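PDB 2IMP: lactaldehyde dehydrogenase from Escherichia coli, which catalyses the NAD-dependent, irreversible oxidation of L-lactaldehyde to L-lactate and also oxidises glycolaldehyde, serving the breakdown of L-fucose and L-rhamnose. Local coordinates for the interface of chains A and B and the interface of chains A and C. Coordinates in Å, arbitrary orientation; residue numbers count along the deposited sequence, not the author numbering. Chains: chain A/B/C, Lactaldehyde dehydrogenase.

Contact 1: the interface of chains A and B. Residues chain A 124-126, 137-138; chain B 124-126, 137-138.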
# COMPACT_ATOMS: atom_id res chain seq x y z
N GLY A 124 3.21 -9.11 -1.13
CA GLY A 124 3.21 -9.65 0.20
C GLY A 124 3.89 -8.52 0.97
O GLY A 124 4.18 -7.48 0.38
N GLU A 125 4.15 -8.70 2.25
CA GLU A 125 4.78 -7.62 3.01
C GLU A 125 5.87 -8.06 3.98
O GLU A 125 5.90 -9.21 4.42
CB GLU A 125 3.71 -6.86 3.80
CG GLU A 125 2.47 -6.51 2.99
CD GLU A 125 1.22 -6.38 3.84
OE1 GLU A 125 1.01 -7.22 4.74
OE2 GLU A 125 0.44 -5.43 3.61
N ILE A 126 6.79 -7.14 4.26
CA ILE A 126 7.84 -7.38 5.23
C ILE A 126 7.62 -6.44 6.43
O ILE A 126 7.70 -5.21 6.31
CB ILE A 126 9.23 -7.18 4.61
CG1 ILE A 126 9.40 -8.12 3.41
CG2 ILE A 126 10.31 -7.49 5.64
CD1 ILE A 126 10.75 -8.03 2.74
N LEU A 137 7.84 -12.15 7.63
CA LEU A 137 7.46 -12.18 6.23
C LEU A 137 6.01 -12.60 5.99
O LEU A 137 5.61 -13.70 6.34
CB LEU A 137 8.38 -13.15 5.47
CG LEU A 137 9.89 -12.94 5.66
CD1 LEU A 137 10.64 -14.03 4.92
CD2 LEU A 137 10.29 -11.56 5.17
N LEU A 138 5.25 -11.70 5.39
CA LEU A 138 3.86 -11.98 5.08
C LEU A 138 3.64 -12.27 3.58
O LEU A 138 3.64 -11.35 2.75
CB LEU A 138 2.97 -10.82 5.55
CG LEU A 138 1.45 -10.98 5.39
CD1 LEU A 138 0.72 -10.17 6.46
CD2 LEU A 138 1.04 -10.51 3.98
N GLY B 124 8.10 -3.47 4.11
CA GLY B 124 8.93 -3.85 2.99
C GLY B 124 7.92 -4.62 2.14
O GLY B 124 6.74 -4.68 2.50
N GLU B 125 8.35 -5.21 1.04
CA GLU B 125 7.40 -5.93 0.20
C GLU B 125 7.90 -7.27 -0.35
O GLU B 125 9.10 -7.49 -0.47
CB GLU B 125 6.99 -5.04 -0.98
CG GLU B 125 6.63 -3.62 -0.59
CD GLU B 125 6.87 -2.62 -1.71
OE1 GLU B 125 7.91 -2.71 -2.39
OE2 GLU B 125 6.01 -1.74 -1.92
N ILE B 126 6.96 -8.15 -0.64
CA ILE B 126 7.27 -9.43 -1.25
C ILE B 126 6.66 -9.45 -2.67
O ILE B 126 5.44 -9.41 -2.85
CB ILE B 126 6.75 -10.60 -0.40
CG1 ILE B 126 7.36 -10.53 1.00
CG2 ILE B 126 7.14 -11.93 -1.04
CD1 ILE B 126 6.94 -11.65 1.92
N LEU B 137 12.42 -10.38 -2.30
CA LEU B 137 12.18 -9.67 -1.06
C LEU B 137 12.72 -8.24 -1.06
O LEU B 137 13.92 -8.02 -1.20
CB LEU B 137 12.81 -10.43 0.11
CG LEU B 137 12.46 -11.92 0.22
CD1 LEU B 137 13.23 -12.54 1.37
CD2 LEU B 137 10.96 -12.08 0.43
N LEU B 138 11.81 -7.28 -0.90
CA LEU B 138 12.20 -5.89 -0.85
C LEU B 138 12.16 -5.32 0.58
O LEU B 138 11.09 -5.04 1.13
CB LEU B 138 11.31 -5.06 -1.79
CG LEU B 138 11.62 -3.57 -1.94
CD1 LEU B 138 11.19 -3.08 -3.33
CD2 LEU B 138 10.91 -2.78 -0.84

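Contact 2: the interface of chains A and C. Residues chain A 238, 241-242, 245-246, 248; chain C 234-235, 238-239, 457.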
# COMPACT_ATOMS: atom_id res chain seq x y z
N MET A 238 -24.47 -19.42 1.97
CA MET A 238 -23.67 -19.13 3.15
C MET A 238 -23.96 -20.09 4.30
O MET A 238 -23.04 -20.54 4.98
CB MET A 238 -23.90 -17.69 3.61
CG MET A 238 -22.99 -17.25 4.75
SD MET A 238 -23.14 -15.49 5.11
CE MET A 238 -22.15 -15.39 6.63
N ALA A 241 -22.13 -23.21 3.47
CA ALA A 241 -20.70 -23.02 3.59
C ALA A 241 -20.24 -23.07 5.07
O ALA A 241 -19.14 -23.52 5.38
CB ALA A 241 -20.29 -21.69 2.97
N ALA A 242 -21.13 -22.63 5.95
CA ALA A 242 -20.87 -22.61 7.38
C ALA A 242 -20.45 -23.98 7.95
O ALA A 242 -19.60 -24.05 8.84
CB ALA A 242 -22.11 -22.10 8.13
N ILE A 245 -16.90 -24.05 7.51
CA ILE A 245 -16.23 -22.77 7.71
C ILE A 245 -15.62 -22.27 6.37
O ILE A 245 -14.52 -21.70 6.33
CB ILE A 245 -15.12 -22.86 8.77
CG1 ILE A 245 -15.62 -23.66 9.98
CG2 ILE A 245 -14.70 -21.45 9.23
CD1 ILE A 245 -16.83 -23.03 10.69
N THR A 246 -16.34 -22.53 5.29
CA THR A 246 -15.90 -22.13 3.96
C THR A 246 -16.10 -20.63 3.68
O THR A 246 -17.17 -20.07 3.90
CB THR A 246 -16.64 -22.96 2.87
OG1 THR A 246 -16.31 -24.34 3.04
CG2 THR A 246 -16.22 -22.52 1.48
N VAL A 248 -16.95 -17.22 1.98
CA VAL A 248 -17.93 -16.85 0.97
C VAL A 248 -17.71 -15.45 0.38
O VAL A 248 -17.24 -14.54 1.05
CB VAL A 248 -19.40 -16.90 1.51
CG1 VAL A 248 -19.69 -18.27 2.14
CG2 VAL A 248 -19.64 -15.77 2.50
N GLY C 234 -18.37 -21.94 16.02
CA GLY C 234 -18.15 -21.09 14.87
C GLY C 234 -19.11 -21.46 13.75
O GLY C 234 -19.61 -20.58 13.04
N GLU C 235 -19.35 -22.76 13.58
CA GLU C 235 -20.27 -23.22 12.55
C GLU C 235 -21.71 -22.72 12.80
O GLU C 235 -22.40 -22.29 11.88
CB GLU C 235 -20.31 -24.75 12.51
CG GLU C 235 -19.03 -25.42 12.03
CD GLU C 235 -19.09 -26.94 12.19
OE1 GLU C 235 -20.14 -27.53 11.84
OE2 GLU C 235 -18.10 -27.54 12.67
N MET C 238 -21.83 -18.86 12.14
CA MET C 238 -21.86 -18.51 10.73
C MET C 238 -23.20 -18.88 10.07
O MET C 238 -23.73 -18.12 9.28
CB MET C 238 -20.71 -19.19 9.99
CG MET C 238 -20.58 -18.76 8.54
SD MET C 238 -19.09 -19.42 7.76
CE MET C 238 -19.39 -18.95 6.04
N ALA C 239 -23.72 -20.06 10.41
CA ALA C 239 -25.00 -20.48 9.86
C ALA C 239 -26.10 -19.45 10.20
O ALA C 239 -26.92 -19.09 9.36
CB ALA C 239 -25.38 -21.85 10.40
N ILE C 457 -12.13 -17.53 9.44
CA ILE C 457 -12.48 -16.62 8.37
C ILE C 457 -12.07 -15.19 8.75
O ILE C 457 -12.33 -14.74 9.86
CB ILE C 457 -14.01 -16.66 8.06
CG1 ILE C 457 -14.34 -17.95 7.30
CG2 ILE C 457 -14.42 -15.44 7.23
CD1 ILE C 457 -15.81 -18.12 7.00

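Contact 1: the interface of chains A and B
A:Gly124 and B:Ile126 pair backbone to backbone where strands 123-127 of two aldehyde dehydrogenase subunits run antiparallel. The two strands pair edge to edge, so the sheet pairing continues across this subunit boundary of the homotetramer. The two-fold axis passes by A:Glu125 and B:Glu125, so each contact has a twin. The backbones of these two residues lie opposite each other as the middle bridge, while their side chains diverge.

The polar contacts are main-chain hydrogen bonds. A:Gly124 N gives its hydrogen to B:Ile126 O at 2.8 Å. B:Ile126 N returns a bond to A:Gly124 O at 3.0 Å. The exchanged pair, A:Ile126 with B:Gly124, repeats both bonds.

The apolar contacts centre on the isoleucines. CB of A:Ile126 lies over the bare CA of B:Gly124 at 3.7 Å. CG1 of A:Ile126 stands anti to its own carbonyl carbon (chi1 -58°), and the chain then extends to place CD1 across the partner strand. There the methyl A:Ile126 CD1 is 3.4 Å from the carbonyl B:Leu138 O. A second carbonyl, B:Glu125 O, is 3.6 Å from A:Ile126 CD1. B:Leu137 CB flanks A:Ile126 CD1 at 4.1 Å. Thus each isoleucine tip reaches strand 134-142 of the other subunit. A:Ile126 CG1 and B:Ile126 CG1 also touch at 4.0 Å.

Contact 2: the interface of chains A and C
C:Met238 lies against A:Ala242 and points its methyl end at the backbone of A:Thr246. This is an apolar helix-packing patch of the homotetramer. Helix 231-242 of chain C meets the end of the same helix in chain A and the loop after it.

The C:Met238 side chain is stretched out. Its CG is anti to the backbone N (chi1 -174°), and the later torsions are also near 180°. This shape lays the chain along A:Ala242. C:Met238 CG is 3.7 Å from A:Ala242 CB. The thioether sulfur, C:Met238 SD, is 3.7 Å from A:Ala242 CA. The terminal C:Met238 CE meets A:Val248 CG1 tip to tip at 4.0 Å. An alanine in place of C:Met238 would probably open a gap beside A:Ala242 and leave A:Val248 CG1 without its methyl partner. A:Met238 has the same stretched form and crosses C:Met238 obliquely, with A:Met238 CE 4.1 Å from C:Met238 O.

On the other flank, A:Ile245 stands roughly at right angles to the C:Glu235 side chain. A:Ile245 CD1 touches C:Glu235 CG, the methylene next to the carboxylate, at 3.5 Å. The contact therefore uses the aliphatic stem of C:Glu235 and not its carboxylate. The other branch of A:Ile245, CG2, is anti to its backbone N and turns to C:Ile457, whose chain it meets at a slant. C:Ile457 CG1 is 4.0 Å from A:Ile245 CG2. The C:Met238 CE methyl ends 3.3 Å from the carbonyl O of A:Thr246.

The centres of contact 1 and contact 2 lie about 30 Å apart, measured between their C-alpha atoms. They share no residue or secondary-structure element. Contact 1 uses strands 123-127 and 134-142; contact 2 uses helix 231-242, the loop after it and C:Ile457. Chain A thus meets chain B and chain C through separate surfaces, which fits the homotetramer. One patch joins strands by backbone bonds, the other packs side chains. Contact 2 is centred about 15 Å from A:Glu251 of the active site, and contact 1 about 31 Å from it. Neither patch itself includes an active-site residue.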